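Local coordinates for protein alpha-Amylase (Thermotoga maritima, PDB 2B5D) that is an alpha-amylase of glycosyl hydrolase family 57, with many helices around a mostly parallel beta sheet, at residues Arg68-Gln71 / Glu72-Glu75; Arg76-Glu79 / Lys80-Glu83; Arg107-Phe110 / Glu111-Asn115. All coordinates share one frame; numbering follows the deposited sequence.

Contact 1. Residues Arg68-Gln71 / Glu72-Glu75; sequences RDLQ and EKYE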
loop_
_atom_site.group_PDB
_atom_site.type_symbol
_atom_site.label_atom_id
_atom_site.label_comp_id
_atom_site.label_asym_id
_atom_site.label_seq_id
_atom_site.Cartn_x
_atom_site.Cartn_y
_atom_site.Cartn_z
ATOM N N ARG A 68 32.423 5.879 14.391
ATOM C CA ARG A 68 33.396 4.863 13.938
ATOM C C ARG A 68 32.847 3.452 13.654
ATOM O O ARG A 68 33.591 2.572 13.244
ATOM C CB ARG A 68 34.708 4.852 14.749
ATOM C CG ARG A 68 34.616 4.561 16.234
ATOM C CD ARG A 68 35.977 4.023 16.760
ATOM N NE ARG A 68 37.108 4.371 15.873
ATOM C CZ ARG A 68 37.779 5.530 15.884
ATOM N NH1 ARG A 68 37.448 6.498 16.747
ATOM N NH2 ARG A 68 38.779 5.725 15.022
ATOM N N ASP A 69 31.542 3.271 13.816
ATOM C CA ASP A 69 30.858 2.091 13.288
ATOM C C ASP A 69 30.468 2.253 11.811
ATOM O O ASP A 69 30.514 1.279 11.047
ATOM C CB ASP A 69 29.658 1.735 14.160
ATOM C CG ASP A 69 30.016 1.724 15.646
ATOM O OD1 ASP A 69 30.096 0.617 16.236
ATOM O OD2 ASP A 69 30.261 2.827 16.214
ATOM N N LEU A 70 30.105 3.477 11.411
ATOM C CA LEU A 70 29.865 3.799 9.999
ATOM C C LEU A 70 31.159 3.742 9.187
ATOM O O LEU A 70 31.169 3.271 8.051
ATOM C CB LEU A 70 29.168 5.158 9.842
ATOM C CG LEU A 70 27.641 5.305 9.643
ATOM C CD1 LEU A 70 26.806 4.005 9.719
ATOM C CD2 LEU A 70 27.043 6.381 10.580
ATOM N N GLN A 71 32.258 4.192 9.775
ATOM C CA GLN A 71 33.546 4.133 9.099
ATOM C C GLN A 71 33.965 2.682 8.799
ATOM O O GLN A 71 34.483 2.385 7.710
ATOM C CB GLN A 71 34.615 4.841 9.935
ATOM C CG GLN A 71 34.208 6.219 10.441
ATOM C CD GLN A 71 35.231 6.842 11.382
ATOM O OE1 GLN A 71 35.164 8.039 11.681
ATOM N NE2 GLN A 71 36.186 6.038 11.848
ATOM N N GLU A 72 33.736 1.793 9.775
ATOM C CA GLU A 72 33.967 0.346 9.627
ATOM C C GLU A 72 33.083 -0.272 8.536
ATOM O O GLU A 72 33.590 -0.967 7.652
ATOM C CB GLU A 72 33.788 -0.370 10.974
ATOM C CG GLU A 72 35.016 -0.224 11.880
ATOM C CD GLU A 72 34.808 -0.669 13.335
ATOM O OE1 GLU A 72 35.744 -0.423 14.134
ATOM O OE2 GLU A 72 33.746 -1.251 13.685
ATOM N N LYS A 73 31.783 0.010 8.587
ATOM C CA LYS A 73 30.852 -0.380 7.519
ATOM C C LYS A 73 31.219 0.182 6.135
ATOM O O LYS A 73 31.049 -0.504 5.126
ATOM C CB LYS A 73 29.408 -0.026 7.889
ATOM C CG LYS A 73 28.802 -0.965 8.908
ATOM C CD LYS A 73 27.816 -0.262 9.867
ATOM C CE LYS A 73 27.630 -1.038 11.212
ATOM N NZ LYS A 73 28.889 -1.655 11.777
ATOM N N TYR A 74 31.739 1.407 6.079
ATOM C CA TYR A 74 32.131 1.989 4.792
ATOM C C TYR A 74 33.337 1.275 4.201
ATOM O O TYR A 74 33.397 1.051 2.997
ATOM C CB TYR A 74 32.410 3.506 4.896
ATOM C CG TYR A 74 32.886 4.105 3.586
ATOM C CD1 TYR A 74 34.241 4.326 3.353
ATOM C CD2 TYR A 74 31.981 4.410 2.569
ATOM C CE1 TYR A 74 34.685 4.860 2.146
ATOM C CE2 TYR A 74 32.407 4.932 1.371
ATOM C CZ TYR A 74 33.755 5.159 1.164
ATOM O OH TYR A 74 34.172 5.675 -0.025
ATOM N N GLU A 75 34.297 0.948 5.066
ATOM C CA GLU A 75 35.536 0.273 4.692
ATOM C C GLU A 75 35.222 -1.100 4.068
ATOM O O GLU A 75 35.779 -1.477 3.028
ATOM C CB GLU A 75 36.385 0.105 5.940
ATOM C CG GLU A 75 37.807 0.586 5.776
ATOM C CD GLU A 75 38.483 0.944 7.110
ATOM O OE1 GLU A 75 39.302 0.121 7.584
ATOM O OE2 GLU A 75 38.214 2.041 7.680
#
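D69 O takes the backbone N of K73 at 3.0 Å, L70 O that of Y74 and Q71 O that of E75, three i to i+4 hydrogen bonds that hold 69-75 in alpha-helical turns. The first is nearly straight (N-H...O 171°). The same D69 O is approached a second time by the side chain of K73, whose CD passes at 3.3 Å and whose NZ ends 3.4 Å away in a weak hydrogen bond. A bend at the far end of the lysine (chi4 39°) turns the ammonium back over the turn, so that one carbonyl meets both ends of one residue; the carboxylate of D69 is not in contact, its OD1 5.1 Å from K73 NZ.

E72 reaches back one turn to R68: its CG rests 3.4 Å from R68 O, and its chain runs on extended past that carbonyl. These turns belong to helix 68-91, part of the family 57 glycosyl hydrolase region, where one flank packs on helix 27-47 and another on helix 97-119. L70 and K73 touch L30 and F31 of helix 27-47. Y74 goes to both: its CB sits 3.4 Å from L70 O, its ring, with CG anti to the backbone N (chi1 177°), meets F117, and its hydroxyl is hydrogen-bonded to T35. E75, whose CB lies 3.5 Å from Q71 O, forms a salt bridge through OE1 with R118.

Contact 2. Residues Arg76-Glu79 / Lys80-Glu83; sequences RHME and KLIE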
loop_
_atom_site.group_PDB
_atom_site.type_symbol
_atom_site.label_atom_id
_atom_site.label_comp_id
_atom_site.label_asym_id
_atom_site.label_seq_id
_atom_site.Cartn_x
_atom_site.Cartn_y
_atom_site.Cartn_z
ATOM N N ARG A 76 34.293 -1.811 4.705
ATOM C CA ARG A 76 33.800 -3.103 4.249
ATOM C C ARG A 76 32.954 -2.973 2.967
ATOM O O ARG A 76 33.021 -3.834 2.072
ATOM C CB ARG A 76 33.068 -3.798 5.415
ATOM C CG ARG A 76 31.754 -4.521 5.107
ATOM C CD ARG A 76 31.311 -5.391 6.301
ATOM N NE ARG A 76 31.731 -4.830 7.587
ATOM C CZ ARG A 76 30.901 -4.350 8.521
ATOM N NH1 ARG A 76 29.575 -4.375 8.320
ATOM N NH2 ARG A 76 31.393 -3.853 9.663
ATOM N N HIS A 77 32.196 -1.883 2.851
ATOM C CA HIS A 77 31.487 -1.583 1.606
ATOM C C HIS A 77 32.469 -1.286 0.464
ATOM O O HIS A 77 32.287 -1.716 -0.671
ATOM C CB HIS A 77 30.532 -0.415 1.817
ATOM C CG HIS A 77 30.105 0.255 0.550
ATOM N ND1 HIS A 77 28.940 -0.076 -0.108
ATOM C CD2 HIS A 77 30.678 1.249 -0.172
ATOM C CE1 HIS A 77 28.817 0.680 -1.187
ATOM N NE2 HIS A 77 29.858 1.492 -1.250
ATOM N N MET A 78 33.527 -0.559 0.771
ATOM C CA MET A 78 34.493 -0.214 -0.262
ATOM C C MET A 78 35.266 -1.422 -0.807
ATOM O O MET A 78 35.594 -1.473 -2.004
ATOM C CB MET A 78 35.416 0.912 0.214
ATOM C CG MET A 78 34.751 2.284 0.124
ATOM S SD MET A 78 33.961 2.633 -1.501
ATOM C CE MET A 78 35.401 2.982 -2.522
ATOM N N GLU A 79 35.528 -2.390 0.072
ATOM C CA GLU A 79 36.195 -3.649 -0.309
ATOM C C GLU A 79 35.295 -4.560 -1.145
ATOM O O GLU A 79 35.715 -5.069 -2.186
ATOM C CB GLU A 79 36.725 -4.375 0.922
ATOM C CG GLU A 79 38.119 -3.921 1.318
ATOM C CD GLU A 79 38.355 -4.050 2.817
ATOM O OE1 GLU A 79 39.402 -3.544 3.303
ATOM O OE2 GLU A 79 37.487 -4.651 3.513
ATOM N N LYS A 80 34.055 -4.736 -0.695
ATOM C CA LYS A 80 33.028 -5.394 -1.496
ATOM C C LYS A 80 33.017 -4.803 -2.914
ATOM O O LYS A 80 32.970 -5.532 -3.909
ATOM C CB LYS A 80 31.669 -5.214 -0.819
ATOM C CG LYS A 80 30.694 -6.356 -0.995
ATOM C CD LYS A 80 29.933 -6.588 0.320
ATOM C CE LYS A 80 28.806 -7.628 0.202
ATOM N NZ LYS A 80 27.504 -7.049 -0.283
ATOM N N LEU A 81 33.110 -3.479 -2.994
ATOM C CA LEU A 81 33.069 -2.773 -4.259
ATOM C C LEU A 81 34.339 -2.938 -5.103
ATOM O O LEU A 81 34.232 -3.101 -6.316
ATOM C CB LEU A 81 32.707 -1.289 -4.040
ATOM C CG LEU A 81 32.532 -0.353 -5.242
ATOM C CD1 LEU A 81 31.424 -0.820 -6.223
ATOM C CD2 LEU A 81 32.310 1.099 -4.795
ATOM N N ILE A 82 35.522 -2.882 -4.483
ATOM C CA ILE A 82 36.798 -3.178 -5.194
ATOM C C ILE A 82 36.902 -4.652 -5.668
ATOM O O ILE A 82 37.523 -4.950 -6.706
ATOM C CB ILE A 82 38.046 -2.868 -4.340
ATOM C CG1 ILE A 82 38.161 -1.363 -4.070
ATOM C CG2 ILE A 82 39.327 -3.420 -5.028
ATOM C CD1 ILE A 82 39.102 -0.991 -2.901
ATOM N N GLU A 83 36.308 -5.556 -4.884
ATOM C CA GLU A 83 36.143 -6.955 -5.285
ATOM C C GLU A 83 35.277 -7.047 -6.546
ATOM O O GLU A 83 35.651 -7.727 -7.503
ATOM C CB GLU A 83 35.539 -7.774 -4.142
ATOM C CG GLU A 83 35.539 -9.293 -4.350
ATOM C CD GLU A 83 34.465 -9.986 -3.509
ATOM O OE1 GLU A 83 34.814 -10.577 -2.466
ATOM O OE2 GLU A 83 33.266 -9.903 -3.867
#
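Two middle turns of helix 68-91 make up this contact, an amphipathic piece of alpha helix packed on helices 27-47 and 97-119. Four successive backbone bonds carry it: K80 N to R76 O, L81 N to H77 O, I82 N to M78 O and E83 N to E79 O. Of these, E83 N to E79 O is the shortest, at 2.8 Å.

On the apolar flank M78 and L81 lie side by side and point the same way. Sulfur SD of M78 meets methyl CD2 of L81 at 4.0 Å, an ordinary van der Waals contact. Two successive bends, at chi2 and chi3, fold the methionine chain, while L81 places CG anti to its backbone N (chi1 -177°). The same CD2 of L81 lies 4.3 Å from NE2 of H77, approaching the imidazole obliquely; the H77 ring also meets that of F31, their planes about 35° apart. Helix 97-119 covers these groups, M78 resting on I113 and L114 and L81 on F110; M78 also touches T35 of helix 27-47. I82 extends the apolar strip, with CG1 only 3.3 Å from M78 O and its side chain on L114.

E79, K80 and E83 find their partners beyond the two turns. E79 forms a salt bridge through OE1 with R118, K80 donates from NZ to the carbonyl oxygen of D276, and E83 OE2 is hydrogen-bonded to the hydroxyl of Y277. CB of E83 stays 3.3 Å from E79 O before the rest of the chain leads away. Within the eight residues, cohesion therefore comes from main-chain bonds and dispersion contacts, whereas the charged ends tie the helix to R118 and to the loop carrying D276 and Y277.

Contact 3. Residues Arg107-Phe110 / Glu111-Asn115; sequences REHF and EKILN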
loop_
_atom_site.group_PDB
_atom_site.type_symbol
_atom_site.label_atom_id
_atom_site.label_comp_id
_atom_site.label_asym_id
_atom_site.label_seq_id
_atom_site.Cartn_x
_atom_site.Cartn_y
_atom_site.Cartn_z
ATOM N N ARG A 107 38.323 0.257 -10.917
ATOM C CA ARG A 107 39.217 -0.442 -9.988
ATOM C C ARG A 107 40.262 0.494 -9.373
ATOM O O ARG A 107 40.410 0.535 -8.149
ATOM C CB ARG A 107 39.857 -1.677 -10.648
ATOM C CG ARG A 107 41.255 -2.029 -10.119
ATOM C CD ARG A 107 41.597 -3.530 -10.127
ATOM N NE ARG A 107 41.720 -4.124 -11.472
ATOM C CZ ARG A 107 42.616 -3.766 -12.397
ATOM N NH1 ARG A 107 43.475 -2.777 -12.167
ATOM N NH2 ARG A 107 42.634 -4.380 -13.573
ATOM N N GLU A 108 40.973 1.244 -10.211
ATOM C CA GLU A 108 42.016 2.158 -9.724
ATOM C C GLU A 108 41.404 3.250 -8.828
ATOM O O GLU A 108 41.894 3.508 -7.717
ATOM C CB GLU A 108 42.839 2.769 -10.897
ATOM C CG GLU A 108 44.304 3.164 -10.526
ATOM C CD GLU A 108 44.992 4.110 -11.555
ATOM O OE1 GLU A 108 45.568 5.159 -11.146
ATOM O OE2 GLU A 108 44.964 3.806 -12.774
ATOM N N HIS A 109 40.317 3.855 -9.310
ATOM C CA HIS A 109 39.604 4.926 -8.609
ATOM C C HIS A 109 39.097 4.533 -7.220
ATOM O O HIS A 109 39.370 5.229 -6.233
ATOM C CB HIS A 109 38.452 5.415 -9.474
ATOM C CG HIS A 109 37.856 6.705 -9.015
ATOM N ND1 HIS A 109 36.507 6.855 -8.765
ATOM C CD2 HIS A 109 38.423 7.907 -8.759
ATOM C CE1 HIS A 109 36.266 8.098 -8.397
ATOM N NE2 HIS A 109 37.413 8.754 -8.374
ATOM N N PHE A 110 38.374 3.416 -7.138
ATOM C CA PHE A 110 37.885 2.924 -5.848
ATOM C C PHE A 110 39.010 2.603 -4.894
ATOM O O PHE A 110 38.850 2.793 -3.682
ATOM C CB PHE A 110 36.985 1.702 -5.986
ATOM C CG PHE A 110 35.742 1.948 -6.765
ATOM C CD1 PHE A 110 35.213 3.234 -6.891
ATOM C CD2 PHE A 110 35.072 0.891 -7.367
ATOM C CE1 PHE A 110 34.075 3.455 -7.615
ATOM C CE2 PHE A 110 33.914 1.112 -8.095
ATOM C CZ PHE A 110 33.422 2.398 -8.220
ATOM N N GLU A 111 40.132 2.110 -5.420
ATOM C CA GLU A 111 41.283 1.818 -4.568
ATOM C C GLU A 111 41.801 3.117 -3.976
ATOM O O GLU A 111 41.961 3.226 -2.756
ATOM C CB GLU A 111 42.396 1.086 -5.332
ATOM C CG GLU A 111 42.285 -0.441 -5.316
ATOM C CD GLU A 111 43.386 -1.139 -6.127
ATOM O OE1 GLU A 111 44.474 -0.529 -6.341
ATOM O OE2 GLU A 111 43.154 -2.306 -6.553
ATOM N N LYS A 112 42.038 4.099 -4.851
ATOM C CA LYS A 112 42.415 5.463 -4.468
ATOM C C LYS A 112 41.540 6.064 -3.365
ATOM O O LYS A 112 42.052 6.610 -2.386
ATOM C CB LYS A 112 42.406 6.375 -5.694
ATOM C CG LYS A 112 43.784 6.786 -6.194
ATOM C CD LYS A 112 44.299 8.050 -5.468
ATOM C CE LYS A 112 44.872 7.743 -4.048
ATOM N NZ LYS A 112 45.266 8.980 -3.275
ATOM N N ILE A 113 40.222 5.947 -3.539
ATOM C CA ILE A 113 39.250 6.482 -2.591
ATOM C C ILE A 113 39.379 5.862 -1.199
ATOM O O ILE A 113 39.504 6.587 -0.214
ATOM C CB ILE A 113 37.808 6.397 -3.168
ATOM C CG1 ILE A 113 37.599 7.559 -4.140
ATOM C CG2 ILE A 113 36.728 6.407 -2.066
ATOM C CD1 ILE A 113 36.579 7.280 -5.172
ATOM N N LEU A 114 39.376 4.531 -1.131
ATOM C CA LEU A 114 39.465 3.801 0.147
ATOM C C LEU A 114 40.790 4.084 0.840
ATOM O O LEU A 114 40.864 4.085 2.073
ATOM C CB LEU A 114 39.328 2.294 -0.076
ATOM C CG LEU A 114 38.603 1.405 0.937
ATOM C CD1 LEU A 114 39.022 -0.048 0.716
ATOM C CD2 LEU A 114 38.788 1.803 2.400
ATOM N N ASN A 115 41.813 4.332 0.022
ATOM C CA ASN A 115 43.144 4.719 0.464
ATOM C C ASN A 115 43.216 6.104 1.080
ATOM O O ASN A 115 43.958 6.309 2.045
ATOM C CB ASN A 115 44.093 4.698 -0.714
ATOM C CG ASN A 115 45.396 4.056 -0.372
ATOM O OD1 ASN A 115 45.527 2.828 -0.465
ATOM N ND2 ASN A 115 46.376 4.867 0.042
#
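I113 lays its terminal methyl over one face of the H109 imidazole, CD1 standing 3.6 Å from the ring centroid and 22° off the normal. The two side chains cross obliquely in this CH-pi contact. The methyl is displaced toward the rim, and the nearest ring atom is CE1, at 3.3 Å from CD1. Two torsions bring the groups together: H109 carries CG anti to its backbone N, and I113 sets CG1 beside its own backbone N (chi1 -80°), back toward H109, with CD1 extended beyond it. The backbone link between the same residues, I113 N to H109 O, is a 2.9 Å hydrogen bond.

R107 and E111 instead run side by side in the same direction, guanidinium and carboxylate planes 36° apart. Only the aliphatic part of the arginine comes close, its CG 4.0 Å from E111 OE2; NE stays 5.4 Å from that oxygen, at most a long-range attraction and no salt bridge. Nearby, the H109 ring meets F105, and I113 leans on T35 and I39. The i to i+4 spacing of both pairs is that of an alpha helix, and helix 97-119 is amphipathic, with F110 and I113 turned to helices 68-91 and 27-47.

Overall arrangement
Contacts 1 and 2 are consecutive lengths of helix 68-91, their centres about 12 Å apart; contact 3 comes later in the chain, on helix 97-119. Its centre is about 10 Å from that of contact 2 and about 16 Å from that of contact 1. The two helices meet through side chains of all three: Y74 OH reaches I113 CG2 at 3.4 Å, M78 CB meets L114 CG at 3.3 Å, and L81 CG lies 3.5 Å from F110 CE2. Helix 27-47 touches all three contacts. The three helices pack on one another within the family 57 region, the contacts all on one side of the chain's centre, and R118 links contacts 1 and 2 to helix 97-119.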